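Local structure of apical membrane antigen AMA1 (Toxoplasma gondii ME49, 4YIV) at residues L81-T86 against G110-P115; K88-K91 against P96-G99. The protein takes part in host cell invasion as a microneme protein of the moving junction, the ring-like structure formed between the parasite's apical tip and the target host cell. All blocks are in the same frame, centred on the assembly; numbering follows the deposited sequence.

Interaction 1. Residues L81-T86 against G110-P115; sequences LEDVPT and GQRISP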
# COMPACT_ATOMS: atom_id res chain seq x y z
N LEU A 81 4.60 -3.19 16.29
CA LEU A 81 5.63 -4.17 16.00
C LEU A 81 6.15 -4.90 17.28
O LEU A 81 6.89 -5.87 17.18
CB LEU A 81 6.77 -3.51 15.24
CG LEU A 81 6.40 -3.00 13.84
CD1 LEU A 81 7.65 -2.43 13.13
CD2 LEU A 81 5.70 -4.10 12.97
N GLU A 82 5.73 -4.45 18.45
CA GLU A 82 6.01 -5.20 19.67
C GLU A 82 5.29 -6.55 19.63
O GLU A 82 4.22 -6.68 19.01
CB GLU A 82 5.57 -4.41 20.93
CG GLU A 82 6.30 -3.09 21.12
CD GLU A 82 7.55 -3.20 21.96
OE1 GLU A 82 8.52 -2.46 21.67
OE2 GLU A 82 7.58 -4.00 22.93
N ASP A 83 5.86 -7.56 20.29
CA ASP A 83 5.22 -8.85 20.49
C ASP A 83 3.79 -8.77 21.03
O ASP A 83 3.50 -7.92 21.89
CB ASP A 83 6.03 -9.69 21.49
CG ASP A 83 7.21 -10.43 20.86
OD1 ASP A 83 7.39 -10.37 19.63
OD2 ASP A 83 7.94 -11.11 21.60
N VAL A 84 2.91 -9.65 20.55
CA VAL A 84 1.66 -9.91 21.27
C VAL A 84 2.00 -10.30 22.71
O VAL A 84 3.01 -10.97 22.97
CB VAL A 84 0.79 -11.02 20.62
CG1 VAL A 84 0.37 -10.55 19.21
CG2 VAL A 84 1.54 -12.34 20.55
N PRO A 85 1.17 -9.88 23.66
CA PRO A 85 1.48 -10.09 25.08
C PRO A 85 1.27 -11.51 25.50
O PRO A 85 0.41 -12.21 24.96
CB PRO A 85 0.49 -9.16 25.79
CG PRO A 85 -0.70 -9.14 24.91
CD PRO A 85 -0.10 -9.14 23.48
N THR A 86 2.04 -11.93 26.49
CA THR A 86 1.82 -13.23 27.12
C THR A 86 0.71 -13.07 28.14
O THR A 86 0.40 -11.95 28.52
CB THR A 86 3.07 -13.72 27.84
OG1 THR A 86 3.34 -12.82 28.94
CG2 THR A 86 4.28 -13.75 26.88
N GLY A 110 13.20 -23.25 20.36
CA GLY A 110 13.24 -22.06 21.20
C GLY A 110 13.69 -20.85 20.38
O GLY A 110 13.97 -19.79 20.93
N GLN A 111 13.75 -21.04 19.06
CA GLN A 111 14.17 -20.01 18.10
C GLN A 111 12.99 -19.07 17.72
O GLN A 111 11.96 -19.54 17.23
CB GLN A 111 14.72 -20.69 16.83
CG GLN A 111 15.45 -19.79 15.84
CD GLN A 111 15.64 -20.47 14.49
OE1 GLN A 111 15.45 -21.68 14.36
NE2 GLN A 111 16.01 -19.69 13.48
N ARG A 112 13.15 -17.77 17.94
CA ARG A 112 12.12 -16.78 17.60
C ARG A 112 11.76 -16.80 16.12
O ARG A 112 12.64 -16.84 15.26
CB ARG A 112 12.59 -15.38 18.00
CG ARG A 112 11.69 -14.25 17.55
CD ARG A 112 12.17 -12.91 18.06
NE ARG A 112 11.86 -12.69 19.48
CZ ARG A 112 10.71 -12.20 19.95
NH1 ARG A 112 9.69 -11.88 19.15
NH2 ARG A 112 10.56 -12.04 21.26
N ILE A 113 10.46 -16.78 15.81
CA ILE A 113 10.02 -16.77 14.42
C ILE A 113 9.95 -15.33 13.84
O ILE A 113 10.17 -15.15 12.63
CB ILE A 113 8.65 -17.47 14.27
CG1 ILE A 113 8.77 -18.92 14.78
CG2 ILE A 113 8.18 -17.43 12.81
CD1 ILE A 113 7.50 -19.77 14.65
N SER A 114 9.66 -14.32 14.67
CA SER A 114 9.47 -12.95 14.18
C SER A 114 9.87 -11.87 15.19
O SER A 114 9.47 -11.96 16.34
CB SER A 114 7.99 -12.76 13.80
OG SER A 114 7.75 -11.46 13.30
N PRO A 115 10.57 -10.81 14.76
CA PRO A 115 10.97 -10.54 13.38
C PRO A 115 12.11 -11.44 12.93
O PRO A 115 12.88 -11.95 13.76
CB PRO A 115 11.39 -9.07 13.40
CG PRO A 115 11.79 -8.82 14.80
CD PRO A 115 10.92 -9.69 15.65

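Interaction 2. Residues K88-K91 against P96-G99; sequences KEYK and PLPG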
# COMPACT_ATOMS: atom_id res chain seq x y z
N LYS A 88 0.93 -13.60 31.27
CA LYS A 88 1.51 -12.98 32.45
C LYS A 88 1.70 -11.47 32.27
O LYS A 88 1.48 -10.70 33.20
CB LYS A 88 2.85 -13.63 32.80
CG LYS A 88 3.58 -12.93 33.95
CD LYS A 88 4.57 -13.86 34.65
CE LYS A 88 5.35 -13.10 35.73
NZ LYS A 88 6.44 -13.92 36.34
N GLU A 89 2.09 -11.04 31.08
CA GLU A 89 2.22 -9.60 30.84
C GLU A 89 0.87 -8.89 30.92
O GLU A 89 0.79 -7.75 31.39
CB GLU A 89 2.87 -9.36 29.47
CG GLU A 89 4.33 -9.70 29.51
CD GLU A 89 4.97 -9.79 28.13
OE1 GLU A 89 6.20 -9.62 28.04
OE2 GLU A 89 4.25 -10.07 27.15
N TYR A 90 -0.17 -9.57 30.45
CA TYR A 90 -1.52 -9.00 30.47
C TYR A 90 -2.03 -8.92 31.91
O TYR A 90 -2.65 -7.94 32.32
CB TYR A 90 -2.43 -9.86 29.64
CG TYR A 90 -3.85 -9.41 29.52
CD1 TYR A 90 -4.22 -8.08 29.63
CD2 TYR A 90 -4.84 -10.35 29.26
CE1 TYR A 90 -5.56 -7.71 29.49
CE2 TYR A 90 -6.15 -10.00 29.11
CZ TYR A 90 -6.51 -8.68 29.22
OH TYR A 90 -7.86 -8.36 29.08
N LYS A 91 -1.78 -9.97 32.68
CA LYS A 91 -2.16 -9.92 34.09
C LYS A 91 -1.42 -8.77 34.77
O LYS A 91 -2.04 -8.03 35.53
CB LYS A 91 -1.88 -11.24 34.79
CG LYS A 91 -3.16 -12.02 35.05
CD LYS A 91 -2.95 -13.52 34.94
CE LYS A 91 -4.27 -14.27 34.81
NZ LYS A 91 -4.04 -15.74 34.62
N PRO A 96 -6.03 -2.14 28.83
CA PRO A 96 -6.17 -3.07 27.70
C PRO A 96 -4.93 -3.96 27.55
O PRO A 96 -3.93 -3.79 28.26
CB PRO A 96 -6.32 -2.12 26.51
CG PRO A 96 -5.41 -0.99 26.83
CD PRO A 96 -5.57 -0.82 28.36
N LEU A 97 -5.01 -4.91 26.64
CA LEU A 97 -3.87 -5.73 26.27
C LEU A 97 -2.67 -4.84 26.03
O LEU A 97 -2.78 -3.81 25.35
CB LEU A 97 -4.18 -6.56 25.02
CG LEU A 97 -5.23 -7.64 25.21
CD1 LEU A 97 -5.83 -8.00 23.87
CD2 LEU A 97 -4.63 -8.87 25.89
N PRO A 98 -1.52 -5.19 26.61
CA PRO A 98 -0.32 -4.44 26.28
C PRO A 98 0.33 -5.03 25.00
O PRO A 98 -0.27 -5.86 24.31
CB PRO A 98 0.57 -4.64 27.52
CG PRO A 98 0.20 -6.04 27.99
CD PRO A 98 -1.26 -6.26 27.60
N GLY A 99 1.55 -4.61 24.70
CA GLY A 99 2.31 -5.20 23.60
C GLY A 99 1.82 -4.72 22.23
O GLY A 99 1.23 -3.64 22.10

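Interaction 1. Residues L81-T86 against G110-P115
An end-on, two-pronged salt bridge joins Asp83 to Arg112, linking two loops of the PAN-type region of AMA1. One loop leads into helix 87-93, the other into strand 116-117. Arg112 NH1 donates to Asp83 OD1 at 2.8 Å, and NH2 donates to Asp83 OD2 at 2.8 Å. The two side chains come from opposite directions and their flat ends lie nearly in one plane, 19° apart. Both carboxylate oxygens are met on their syn sides; NH2 sits a little out of the carboxylate plane, while both oxygens stay close to the plane of the guanidinium.

The arginine chain runs out extended and then bends at its third torsion (chi3 -77°). This bend, with the twist of the guanidinium at the next bond, lets NH1 reach back to its own loop, where it donates to the backbone Ser114 O at 2.8 Å. NH1 therefore serves two acceptors, one in each loop, and the bond to Ser114 O, together with the two to Asp83, helps to fix the rotation of the guanidinium. Asp83 has further partners: Asn102 ND2 also donates to OD1, and a glycerol, probably from the crystallisation liquor, bonds to OD2. Asn102 reaches the second loop as well, through a hydrogen bond to Ser114 OG, whose other partner is Ile170 N on strand 167-170.

The backbones stay well apart, with 8.6 Å between Asp83 CA and Ser114 CA, and little surface is buried. This is a directional ionic tie between irregular loops; a guanidinium cation and Asn102 ND2 on one carboxylate would probably favour its charged form.

Interaction 2. Residues K88-K91 against P96-G99
Glu89 OE2 accepts a hydrogen bond from Thr86 N, and another hydrogen bond joins it to a glycerol, probably from the crystallisation liquor. Thr86 is the N-cap of helix 87-93 and its side chain caps a backbone N of the first turn, so the pairing has the form of a capping box. One residue on, Tyr90 carries the packing against 96-99. Leu97 CD2 stands over the middle of the Tyr90 ring, 3.5 Å from its centroid and only 4° off the normal, a CH-pi contact almost straight over the face. With CG anti to the backbone N (chi1 -178°), the ring lies across Leu97, and its hydroxyl is anchored by a hydrogen bond to Asn95 OD1 in the turn that follows the helix. Pro98 crosses the tyrosine at about a right angle, its CD 4.0 Å from Tyr90 CD1, while its CG rests 3.9 Å from the backbone Glu89 O. The contact itself is apolar. Around it, Thr194 touches both Tyr90 and Leu97, Trp195 also meets Leu97, and Gln70 NE2 bonds to Leu97 O and Gly99 O; helix 87-93 is thus packed through this proline-rich return against the loops that follow strand 65-68 and precede strand 198-201.

Overall arrangement
Coming from strand 65-68, the chain passes through 81-86 into helix 87-93. It then reverses at once, and interaction 2 closes a short return, with four residues between the segments, the first two still helical, bringing 96-99 back against the helix. Past Gly99 it runs alongside its own earlier course, with backbone hydrogen bonds between Asp83 and Gly100 and between Asn102 and both Glu82 and Val84. Interaction 1 closes the wider loop just before strand 116-117, an outer strand of a five-stranded antiparallel sheet, so the smaller closure lies wholly within the larger. The two also touch: Pro85 CG packs 3.4 Å from Pro98 O and also meets Leu97, joining the helix's approach to its exit.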